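Local coordinates for protein inactive glucansucrase (Lactobacillus reuteri, PDB 5JBD) that is of unknown function but belongs to glycoside hydrolase family 70 as an inactive relative of the glucansucrases, built around a TIM-type barrel, at residues Q95-F100 with N131-L136; L339-G344 with P384-V389; D648-Y653 with I686-M691. All coordinates share one frame; numbering follows the deposited sequence.

Interaction 1: Q95-F100 with N131-L136; sequences QFIKYF and NMAQNL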
loop_
_atom_site.group_PDB
_atom_site.type_symbol
_atom_site.label_atom_id
_atom_site.label_comp_id
_atom_site.label_asym_id
_atom_site.label_seq_id
_atom_site.Cartn_x
_atom_site.Cartn_y
_atom_site.Cartn_z
ATOM N N GLN A 95 11.180 15.002 37.355
ATOM C CA GLN A 95 10.542 15.644 36.193
ATOM C C GLN A 95 9.028 15.774 36.337
ATOM O O GLN A 95 8.461 16.819 36.009
ATOM C CB GLN A 95 10.826 14.901 34.894
ATOM C CG GLN A 95 12.245 14.996 34.351
ATOM C CD GLN A 95 12.397 14.151 33.102
ATOM O OE1 GLN A 95 11.672 14.339 32.132
ATOM N NE2 GLN A 95 13.316 13.192 33.134
ATOM N N PHE A 96 8.382 14.722 36.840
ATOM C CA PHE A 96 6.936 14.757 37.091
ATOM C C PHE A 96 6.565 15.885 38.045
ATOM O O PHE A 96 5.641 16.654 37.774
ATOM C CB PHE A 96 6.446 13.418 37.640
ATOM C CG PHE A 96 4.980 13.393 37.949
ATOM C CD1 PHE A 96 4.050 13.167 36.936
ATOM C CD2 PHE A 96 4.524 13.577 39.244
ATOM C CE1 PHE A 96 2.695 13.138 37.211
ATOM C CE2 PHE A 96 3.163 13.560 39.526
ATOM C CZ PHE A 96 2.249 13.337 38.507
ATOM N N ILE A 97 7.301 15.986 39.145
ATOM C CA ILE A 97 7.057 17.012 40.168
ATOM C C ILE A 97 7.214 18.417 39.578
ATOM O O ILE A 97 6.311 19.256 39.709
ATOM C CB ILE A 97 7.965 16.795 41.417
ATOM C CG1 ILE A 97 7.563 15.497 42.141
ATOM C CG2 ILE A 97 7.871 17.974 42.389
ATOM C CD1 ILE A 97 8.602 14.955 43.108
ATOM N N LYS A 98 8.349 18.648 38.921
ATOM C CA LYS A 98 8.634 19.903 38.206
ATOM C C LYS A 98 7.560 20.277 37.190
ATOM O O LYS A 98 7.081 21.406 37.180
ATOM C CB LYS A 98 9.974 19.811 37.457
ATOM C CG LYS A 98 11.216 19.963 38.320
ATOM C CD LYS A 98 12.477 20.220 37.470
ATOM C CE LYS A 98 12.730 21.615 36.917
ATOM N NZ LYS A 98 14.183 21.910 36.726
ATOM N N TYR A 99 7.204 19.319 36.338
ATOM C CA TYR A 99 6.215 19.544 35.282
ATOM C C TYR A 99 4.852 19.945 35.864
ATOM O O TYR A 99 4.276 20.978 35.471
ATOM C CB TYR A 99 6.080 18.316 34.370
ATOM C CG TYR A 99 5.147 18.564 33.198
ATOM C CD1 TYR A 99 3.768 18.380 33.327
ATOM C CD2 TYR A 99 5.625 19.041 31.989
ATOM C CE1 TYR A 99 2.898 18.647 32.284
ATOM C CE2 TYR A 99 4.761 19.292 30.926
ATOM C CZ TYR A 99 3.404 19.104 31.083
ATOM O OH TYR A 99 2.535 19.359 30.049
ATOM N N PHE A 100 4.358 19.168 36.827
ATOM C CA PHE A 100 3.057 19.471 37.427
ATOM C C PHE A 100 3.016 20.803 38.162
ATOM O O PHE A 100 2.096 21.597 37.955
ATOM C CB PHE A 100 2.544 18.308 38.283
ATOM C CG PHE A 100 1.709 17.344 37.489
ATOM C CD1 PHE A 100 2.275 16.633 36.454
ATOM C CD2 PHE A 100 0.346 17.210 37.722
ATOM C CE1 PHE A 100 1.512 15.770 35.682
ATOM C CE2 PHE A 100 -0.421 16.350 36.955
ATOM C CZ PHE A 100 0.164 15.626 35.936
ATOM N N ASN A 131 8.417 12.929 49.793
ATOM C CA ASN A 131 7.609 13.923 50.484
ATOM C C ASN A 131 6.980 14.943 49.531
ATOM O O ASN A 131 5.791 15.241 49.666
ATOM C CB ASN A 131 8.445 14.610 51.567
ATOM C CG ASN A 131 7.637 15.527 52.449
ATOM O OD1 ASN A 131 7.699 16.753 52.314
ATOM N ND2 ASN A 131 6.885 14.948 53.369
ATOM N N MET A 132 7.755 15.455 48.575
ATOM C CA MET A 132 7.203 16.342 47.543
ATOM C C MET A 132 6.135 15.630 46.699
ATOM O O MET A 132 5.090 16.209 46.413
ATOM C CB MET A 132 8.300 16.899 46.631
ATOM C CG MET A 132 9.227 17.880 47.326
ATOM S SD MET A 132 10.532 18.454 46.223
ATOM C CE MET A 132 10.971 20.037 46.943
ATOM N N ALA A 133 6.387 14.373 46.326
ATOM C CA ALA A 133 5.411 13.588 45.560
ATOM C C ALA A 133 4.100 13.353 46.335
ATOM O O ALA A 133 3.025 13.439 45.754
ATOM C CB ALA A 133 6.008 12.262 45.112
ATOM N N GLN A 134 4.197 13.065 47.634
ATOM C CA GLN A 134 3.009 12.881 48.469
ATOM C C GLN A 134 2.206 14.185 48.582
ATOM O O GLN A 134 0.972 14.191 48.455
ATOM C CB GLN A 134 3.384 12.366 49.872
ATOM C CG GLN A 134 2.192 12.093 50.798
ATOM C CD GLN A 134 1.131 11.189 50.162
ATOM O OE1 GLN A 134 1.230 9.960 50.201
ATOM N NE2 GLN A 134 0.107 11.801 49.595
ATOM N N ASN A 135 2.922 15.276 48.816
ATOM C CA ASN A 135 2.318 16.608 48.871
ATOM C C ASN A 135 1.694 17.016 47.533
ATOM O O ASN A 135 0.623 17.627 47.520
ATOM C CB ASN A 135 3.343 17.647 49.370
ATOM C CG ASN A 135 3.521 17.597 50.889
ATOM O OD1 ASN A 135 2.591 17.310 51.625
ATOM N ND2 ASN A 135 4.712 17.892 51.350
ATOM N N LEU A 136 2.338 16.659 46.425
ATOM C CA LEU A 136 1.768 16.913 45.109
ATOM C C LEU A 136 0.465 16.132 44.886
ATOM O O LEU A 136 -0.478 16.666 44.317
ATOM C CB LEU A 136 2.770 16.590 44.006
ATOM C CG LEU A 136 2.296 16.816 42.556
ATOM C CD1 LEU A 136 1.805 18.240 42.315
ATOM C CD2 LEU A 136 3.415 16.463 41.610
#

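Interaction 2: L339-G344 with P384-V389; sequences LYMDSG and PNWSFV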
loop_
_atom_site.group_PDB
_atom_site.type_symbol
_atom_site.label_atom_id
_atom_site.label_comp_id
_atom_site.label_asym_id
_atom_site.label_seq_id
_atom_site.Cartn_x
_atom_site.Cartn_y
_atom_site.Cartn_z
ATOM N N LEU A 339 0.539 -12.279 -13.575
ATOM C CA LEU A 339 1.400 -11.420 -14.387
ATOM C C LEU A 339 2.494 -10.743 -13.560
ATOM O O LEU A 339 2.263 -10.327 -12.420
ATOM C CB LEU A 339 0.601 -10.330 -15.090
ATOM C CG LEU A 339 -0.589 -10.763 -15.942
ATOM C CD1 LEU A 339 -1.156 -9.553 -16.675
ATOM C CD2 LEU A 339 -0.187 -11.859 -16.912
ATOM N N TYR A 340 3.672 -10.646 -14.160
ATOM C CA TYR A 340 4.818 -9.896 -13.628
ATOM C C TYR A 340 4.638 -8.389 -13.908
ATOM O O TYR A 340 4.259 -8.016 -15.018
ATOM C CB TYR A 340 6.141 -10.412 -14.288
ATOM C CG TYR A 340 7.286 -9.455 -14.119
ATOM C CD1 TYR A 340 7.899 -9.306 -12.888
ATOM C CD2 TYR A 340 7.751 -8.672 -15.186
ATOM C CE1 TYR A 340 8.920 -8.386 -12.699
ATOM C CE2 TYR A 340 8.790 -7.765 -15.012
ATOM C CZ TYR A 340 9.359 -7.614 -13.758
ATOM O OH TYR A 340 10.371 -6.695 -13.547
ATOM N N MET A 341 4.938 -7.517 -12.939
ATOM C CA MET A 341 4.863 -6.051 -13.178
ATOM C C MET A 341 6.168 -5.525 -13.777
ATOM O O MET A 341 7.214 -5.542 -13.123
ATOM C CB MET A 341 4.541 -5.278 -11.887
ATOM C CG MET A 341 4.177 -3.819 -12.128
ATOM S SD MET A 341 3.423 -2.977 -10.716
ATOM C CE MET A 341 4.821 -2.081 -10.043
ATOM N N ASP A 342 6.106 -5.057 -15.021
ATOM C CA ASP A 342 7.295 -4.566 -15.738
ATOM C C ASP A 342 7.636 -3.126 -15.327
ATOM O O ASP A 342 7.445 -2.173 -16.094
ATOM C CB ASP A 342 7.086 -4.699 -17.262
ATOM C CG ASP A 342 8.331 -4.375 -18.074
ATOM O OD1 ASP A 342 9.473 -4.346 -17.543
ATOM O OD2 ASP A 342 8.173 -4.171 -19.282
ATOM N N SER A 343 8.160 -2.984 -14.110
ATOM C CA SER A 343 8.531 -1.672 -13.593
ATOM C C SER A 343 9.657 -1.030 -14.405
ATOM O O SER A 343 9.736 0.201 -14.489
ATOM C CB SER A 343 8.899 -1.746 -12.099
ATOM O OG SER A 343 10.085 -2.467 -11.858
ATOM N N GLY A 344 10.534 -1.864 -14.984
ATOM C CA GLY A 344 11.587 -1.402 -15.865
ATOM C C GLY A 344 11.087 -0.490 -16.968
ATOM O O GLY A 344 11.700 0.534 -17.238
ATOM N N PRO A 384 4.818 -13.081 -19.348
ATOM C CA PRO A 384 3.501 -12.434 -19.205
ATOM C C PRO A 384 3.557 -11.316 -18.189
ATOM O O PRO A 384 3.979 -11.540 -17.049
ATOM C CB PRO A 384 2.594 -13.580 -18.710
ATOM C CG PRO A 384 3.228 -14.802 -19.257
ATOM C CD PRO A 384 4.705 -14.552 -19.183
ATOM N N ASN A 385 3.212 -10.102 -18.608
ATOM C CA ASN A 385 3.483 -8.929 -17.787
ATOM C C ASN A 385 2.434 -7.839 -17.957
ATOM O O ASN A 385 1.699 -7.813 -18.951
ATOM C CB ASN A 385 4.873 -8.357 -18.080
ATOM C CG ASN A 385 4.955 -7.691 -19.431
ATOM O OD1 ASN A 385 4.688 -6.489 -19.571
ATOM N ND2 ASN A 385 5.267 -8.477 -20.446
ATOM N N TRP A 386 2.365 -6.966 -16.955
ATOM C CA TRP A 386 1.569 -5.739 -17.007
ATOM C C TRP A 386 2.499 -4.526 -16.844
ATOM O O TRP A 386 3.547 -4.617 -16.202
ATOM C CB TRP A 386 0.405 -5.722 -15.984
ATOM C CG TRP A 386 0.721 -5.815 -14.523
ATOM C CD1 TRP A 386 1.411 -6.813 -13.874
ATOM C CD2 TRP A 386 0.270 -4.919 -13.498
ATOM N NE1 TRP A 386 1.445 -6.566 -12.520
ATOM C CE2 TRP A 386 0.739 -5.423 -12.260
ATOM C CE3 TRP A 386 -0.487 -3.739 -13.505
ATOM C CZ2 TRP A 386 0.487 -4.779 -11.041
ATOM C CZ3 TRP A 386 -0.747 -3.106 -12.291
ATOM C CH2 TRP A 386 -0.248 -3.625 -11.077
ATOM N N SER A 387 2.163 -3.439 -17.528
ATOM C CA SER A 387 3.040 -2.271 -17.584
ATOM C C SER A 387 2.194 -1.029 -17.400
ATOM O O SER A 387 0.976 -1.066 -17.589
ATOM C CB SER A 387 3.811 -2.223 -18.924
ATOM O OG SER A 387 2.920 -2.277 -20.035
ATOM N N PHE A 388 2.843 0.079 -17.082
ATOM C CA PHE A 388 2.131 1.314 -16.800
ATOM C C PHE A 388 2.986 2.549 -17.054
ATOM O O PHE A 388 4.219 2.494 -16.983
ATOM C CB PHE A 388 1.666 1.301 -15.324
ATOM C CG PHE A 388 2.803 1.191 -14.355
ATOM C CD1 PHE A 388 3.390 -0.046 -14.100
ATOM C CD2 PHE A 388 3.346 2.320 -13.773
ATOM C CE1 PHE A 388 4.468 -0.160 -13.237
ATOM C CE2 PHE A 388 4.434 2.221 -12.915
ATOM C CZ PHE A 388 4.981 0.983 -12.639
ATOM N N VAL A 389 2.293 3.667 -17.305
ATOM C CA VAL A 389 2.860 5.026 -17.326
ATOM C C VAL A 389 2.786 5.662 -15.929
ATOM O O VAL A 389 3.709 6.375 -15.511
ATOM C CB VAL A 389 2.107 5.915 -18.350
ATOM C CG1 VAL A 389 2.497 7.392 -18.233
ATOM C CG2 VAL A 389 2.368 5.415 -19.780
HETATM O O HOH W 1 6.036 -4.445 -20.912
HETATM O O HOH W 2 5.623 -0.239 -16.876
#

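Interaction 3: D648-Y653 with I686-M691; sequences DSHMIY and ITDFWM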
loop_
_atom_site.group_PDB
_atom_site.type_symbol
_atom_site.label_atom_id
_atom_site.label_comp_id
_atom_site.label_asym_id
_atom_site.label_seq_id
_atom_site.Cartn_x
_atom_site.Cartn_y
_atom_site.Cartn_z
ATOM N N ASP A 648 -2.511 -10.086 -24.909
ATOM C CA ASP A 648 -2.256 -8.692 -25.360
ATOM C C ASP A 648 -3.527 -7.909 -25.642
ATOM O O ASP A 648 -3.511 -6.678 -25.583
ATOM C CB ASP A 648 -1.401 -8.649 -26.651
ATOM C CG ASP A 648 0.063 -8.981 -26.437
ATOM O OD1 ASP A 648 0.521 -9.125 -25.292
ATOM O OD2 ASP A 648 0.799 -9.061 -27.450
ATOM N N SER A 649 -4.619 -8.597 -25.989
ATOM C CA SER A 649 -5.914 -7.927 -26.199
ATOM C C SER A 649 -6.533 -7.278 -24.924
ATOM O O SER A 649 -7.447 -6.458 -25.027
ATOM C CB SER A 649 -6.915 -8.894 -26.868
ATOM O OG SER A 649 -6.431 -9.369 -28.115
ATOM N N HIS A 650 -6.022 -7.632 -23.739
ATOM C CA HIS A 650 -6.483 -7.048 -22.475
ATOM C C HIS A 650 -5.842 -5.691 -22.192
ATOM O O HIS A 650 -4.735 -5.376 -22.686
ATOM C CB HIS A 650 -6.212 -8.007 -21.315
ATOM C CG HIS A 650 -6.980 -9.286 -21.423
ATOM N ND1 HIS A 650 -7.961 -9.647 -20.525
ATOM C CD2 HIS A 650 -6.953 -10.263 -22.362
ATOM C CE1 HIS A 650 -8.499 -10.793 -20.908
ATOM N NE2 HIS A 650 -7.910 -11.184 -22.019
ATOM N N MET A 651 -6.572 -4.895 -21.419
ATOM C CA MET A 651 -6.117 -3.617 -20.895
ATOM C C MET A 651 -6.731 -3.382 -19.513
ATOM O O MET A 651 -7.951 -3.482 -19.337
ATOM C CB MET A 651 -6.496 -2.468 -21.838
ATOM C CG MET A 651 -6.161 -1.093 -21.285
ATOM S SD MET A 651 -6.207 0.198 -22.539
ATOM C CE MET A 651 -7.950 0.278 -22.825
ATOM N N ILE A 652 -5.855 -3.073 -18.557
ATOM C CA ILE A 652 -6.205 -2.829 -17.174
ATOM C C ILE A 652 -6.459 -1.321 -16.961
ATOM O O ILE A 652 -5.835 -0.489 -17.614
ATOM C CB ILE A 652 -5.087 -3.324 -16.224
ATOM C CG1 ILE A 652 -4.965 -4.853 -16.326
ATOM C CG2 ILE A 652 -5.368 -2.920 -14.773
ATOM C CD1 ILE A 652 -3.644 -5.398 -15.832
ATOM N N TYR A 653 -7.394 -0.996 -16.057
ATOM C CA TYR A 653 -7.640 0.389 -15.618
ATOM C C TYR A 653 -7.572 0.477 -14.095
ATOM O O TYR A 653 -8.323 -0.222 -13.408
ATOM C CB TYR A 653 -9.005 0.842 -16.111
ATOM C CG TYR A 653 -9.378 2.266 -15.761
ATOM C CD1 TYR A 653 -8.655 3.341 -16.272
ATOM C CD2 TYR A 653 -10.476 2.545 -14.947
ATOM C CE1 TYR A 653 -9.009 4.657 -15.980
ATOM C CE2 TYR A 653 -10.831 3.859 -14.629
ATOM C CZ TYR A 653 -10.108 4.914 -15.157
ATOM O OH TYR A 653 -10.464 6.210 -14.857
ATOM N N ILE A 686 -11.334 -0.909 -22.202
ATOM C CA ILE A 686 -10.870 -1.468 -20.925
ATOM C C ILE A 686 -11.515 -2.841 -20.782
ATOM O O ILE A 686 -12.732 -2.979 -20.962
ATOM C CB ILE A 686 -11.249 -0.570 -19.731
ATOM C CG1 ILE A 686 -10.512 0.773 -19.826
ATOM C CG2 ILE A 686 -10.915 -1.252 -18.422
ATOM C CD1 ILE A 686 -11.153 1.877 -19.027
ATOM N N THR A 687 -10.698 -3.858 -20.533
ATOM C CA THR A 687 -11.199 -5.222 -20.358
ATOM C C THR A 687 -11.141 -5.696 -18.897
ATOM O O THR A 687 -11.879 -6.611 -18.519
ATOM C CB THR A 687 -10.396 -6.213 -21.225
ATOM O OG1 THR A 687 -9.047 -6.258 -20.765
ATOM C CG2 THR A 687 -10.426 -5.828 -22.703
ATOM N N ASP A 688 -10.269 -5.079 -18.095
ATOM C CA ASP A 688 -9.993 -5.515 -16.735
ATOM C C ASP A 688 -9.937 -4.306 -15.812
ATOM O O ASP A 688 -9.090 -3.423 -15.984
ATOM C CB ASP A 688 -8.679 -6.292 -16.714
ATOM C CG ASP A 688 -8.819 -7.660 -17.367
ATOM O OD1 ASP A 688 -9.300 -8.605 -16.692
ATOM O OD2 ASP A 688 -8.484 -7.768 -18.579
ATOM N N PHE A 689 -10.843 -4.278 -14.840
ATOM C CA PHE A 689 -11.069 -3.105 -13.975
ATOM C C PHE A 689 -10.458 -3.375 -12.608
ATOM O O PHE A 689 -10.954 -4.227 -11.853
ATOM C CB PHE A 689 -12.577 -2.833 -13.892
ATOM C CG PHE A 689 -12.945 -1.410 -13.523
ATOM C CD1 PHE A 689 -13.159 -1.058 -12.205
ATOM C CD2 PHE A 689 -13.113 -0.438 -14.506
ATOM C CE1 PHE A 689 -13.509 0.239 -11.861
ATOM C CE2 PHE A 689 -13.473 0.866 -14.171
ATOM C CZ PHE A 689 -13.668 1.202 -12.848
ATOM N N TRP A 690 -9.370 -2.672 -12.292
ATOM C CA TRP A 690 -8.688 -2.789 -11.009
ATOM C C TRP A 690 -9.377 -1.845 -10.020
ATOM O O TRP A 690 -9.316 -0.605 -10.150
ATOM C CB TRP A 690 -7.181 -2.514 -11.162
ATOM C CG TRP A 690 -6.361 -2.234 -9.939
ATOM C CD1 TRP A 690 -6.685 -2.475 -8.633
ATOM C CD2 TRP A 690 -5.058 -1.640 -9.916
ATOM N NE1 TRP A 690 -5.673 -2.069 -7.801
ATOM C CE2 TRP A 690 -4.661 -1.548 -8.557
ATOM C CE3 TRP A 690 -4.187 -1.175 -10.906
ATOM C CZ2 TRP A 690 -3.432 -0.993 -8.166
ATOM C CZ3 TRP A 690 -2.964 -0.633 -10.522
ATOM C CH2 TRP A 690 -2.593 -0.558 -9.165
ATOM N N MET A 691 -10.022 -2.447 -9.024
ATOM C CA MET A 691 -10.711 -1.707 -7.964
ATOM C C MET A 691 -9.820 -1.540 -6.740
ATOM O O MET A 691 -9.080 -2.449 -6.355
ATOM C CB MET A 691 -12.016 -2.401 -7.579
ATOM C CG MET A 691 -12.951 -2.565 -8.765
ATOM S SD MET A 691 -14.718 -2.625 -8.407
ATOM C CE MET A 691 -14.943 -0.921 -7.906
#

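Interaction 1: Q95-F100 with N131-L136
F96 starts a helix-to-helix contact between helix 90-101 and helix 126-147: the axes of 95-100 and 131-136 approach to 10.3 Å, with N-to-C directions 41° apart. The contact is apolar, with no hydrogen bond passing between the segments. The F96 ring leaves with CG anti to the backbone N (chi1 179°), which carries its CE2 to 3.6 Å from L136 CD2. The far end of the same ring leans on the ring of F100 one turn on, and W87 and F160 meet it from other parts of the chain.

I97 follows and reaches straight across. Its CD1 ends between two residues of the partner helix, 4.0 Å from M132 CB and 3.9 Å from the backbone N of A133; the I97 and M132 side chains cross at about a right angle. The CA atoms of I97 and A133 are the nearest pair across the two segments. F100 closes the walk; its ring turns away toward L153 and D156 of helix 151-162, leaving the start of its side chain to make the contact. One methyl therefore serves three residues: L136 CD2 lies 3.9 Å from F100 CB and 4.0 Å from I97 CA, besides touching the F96 ring.

Interaction 2: L339-G344 with P384-V389
D342 OD2 is held by two groups at once, and one of them leads across to N385: water 1 donates to D342 OD2 at 2.7 Å and with its other hydrogen to N385 OD1, while S369 OG also bonds OD2. The two side chains lie side by side and point the same way, with carboxylate and amide planes 83° apart; the water joins their oxygens, and T459 OG1 adds a further bond to N385 OD1. At the other end of the amide, N385 ND2 is hydrogen-bonded to T383 O and D458 O.

The pair stands on two parallel strands of the TIM barrel. Y340 N bonds P384 O, Y340 O takes W386 N at 2.9 Å, and D342 N meets W386 O, again at 2.9 Å, in an almost straight bond (167°). Past that point the first chain turns off through an inverse gamma turn centred on D342, and water 2 continues the pairing, giving to D342 O and accepting from F388 N.

On the face with M341 and W386 the packing is methionine on aromatic rings. M341 CG sits over the five-membered ring of W386, and SD follows the indole to 3.5 Å from W386 CZ2. A bend at chi3 (100°) then brings CE to 3.7 Å from F388 CE1, so one side chain serves both rings. W386 NE1 is bonded to N320 O.

The opposite face, with Y340 and N385, looks to helix 326-333, where Y340 packs on A327, A328 and L331. Strand 385-388 pairs on its other side with strand 460-464, while L339 makes backbone bonds to S318 and N320, at and just before strand 319-320, consistent with closure of the barrel at this seam.

Interaction 3: D648-Y653 with I686-M691
Y653 and F689 stand side by side on two neighbouring parallel strands of the TIM barrel, 652-654 and 688-691, the strands of a beta-alpha-beta crossover whose connection carries helices 670-676 and 678-683. This is the tightly packed end. Y653 CD2 comes to 3.5 Å from F689 CE2, and the ring planes are inclined at 50°, an oblique pair. I686 fills in beside them: its CD1 makes an off-centre CH-pi contact with the tyrosine ring, and its CG2 lies 3.7 Å from Y653 CB. On the other face of the sheet, I652 CG2 lies at the edge of the W690 ring, near its plane, and packs on W690 CB. The backbones are tied by Y653 N to D688 O and W690 N to Y653 O.

Toward the start of the strands the contact becomes polar and more open, with H650 and T687 partly exposed. M651 O accepts two backbone N-H groups, from T687 and from D688, and a side chain takes over on the neighbouring amide: M651 N gives to T687 OG1 at 2.9 Å. T687 reaches it with OG1 set between its own backbone N and carbonyl carbon (chi1 65°). The same hydroxyl donates to D688 OD2, so it accepts from the M651 amide just before the strand and gives to the carboxylate.

Two donors, T687 OG1 and H650 ND1, grip D688 OD2, while OD1 is bonded to Q745 NE2 in the next strand; this sharing would tend to stabilise the charged carboxylate. T687 OG1 arrives on the anti side, 2.7 Å away and out of the carboxylate plane. H650 ND1 donates to the syn lone pair of D688 OD2, 2.8 Å away, with that oxygen only 5° out of the imidazole plane.

Along the chain the three contacts follow one another without overlap. Interaction 1 joins helices in a remote helical part, its centre about 62 Å from that of interaction 2 and 66 Å from that of interaction 3, across the middle of the elongated molecule. Interactions 2 and 3, with centres about 13 Å apart, belong to one parallel barrel sheet, where strand 460-464 runs between their strand pairs. They touch through the interior: W386 CZ3 and W690 CZ3 are 3.8 Å apart, and W386 also packs on I652. The strand order, with late strand 743-748 beside early strand 279-282, fits the circularly permuted barrel known for family 70.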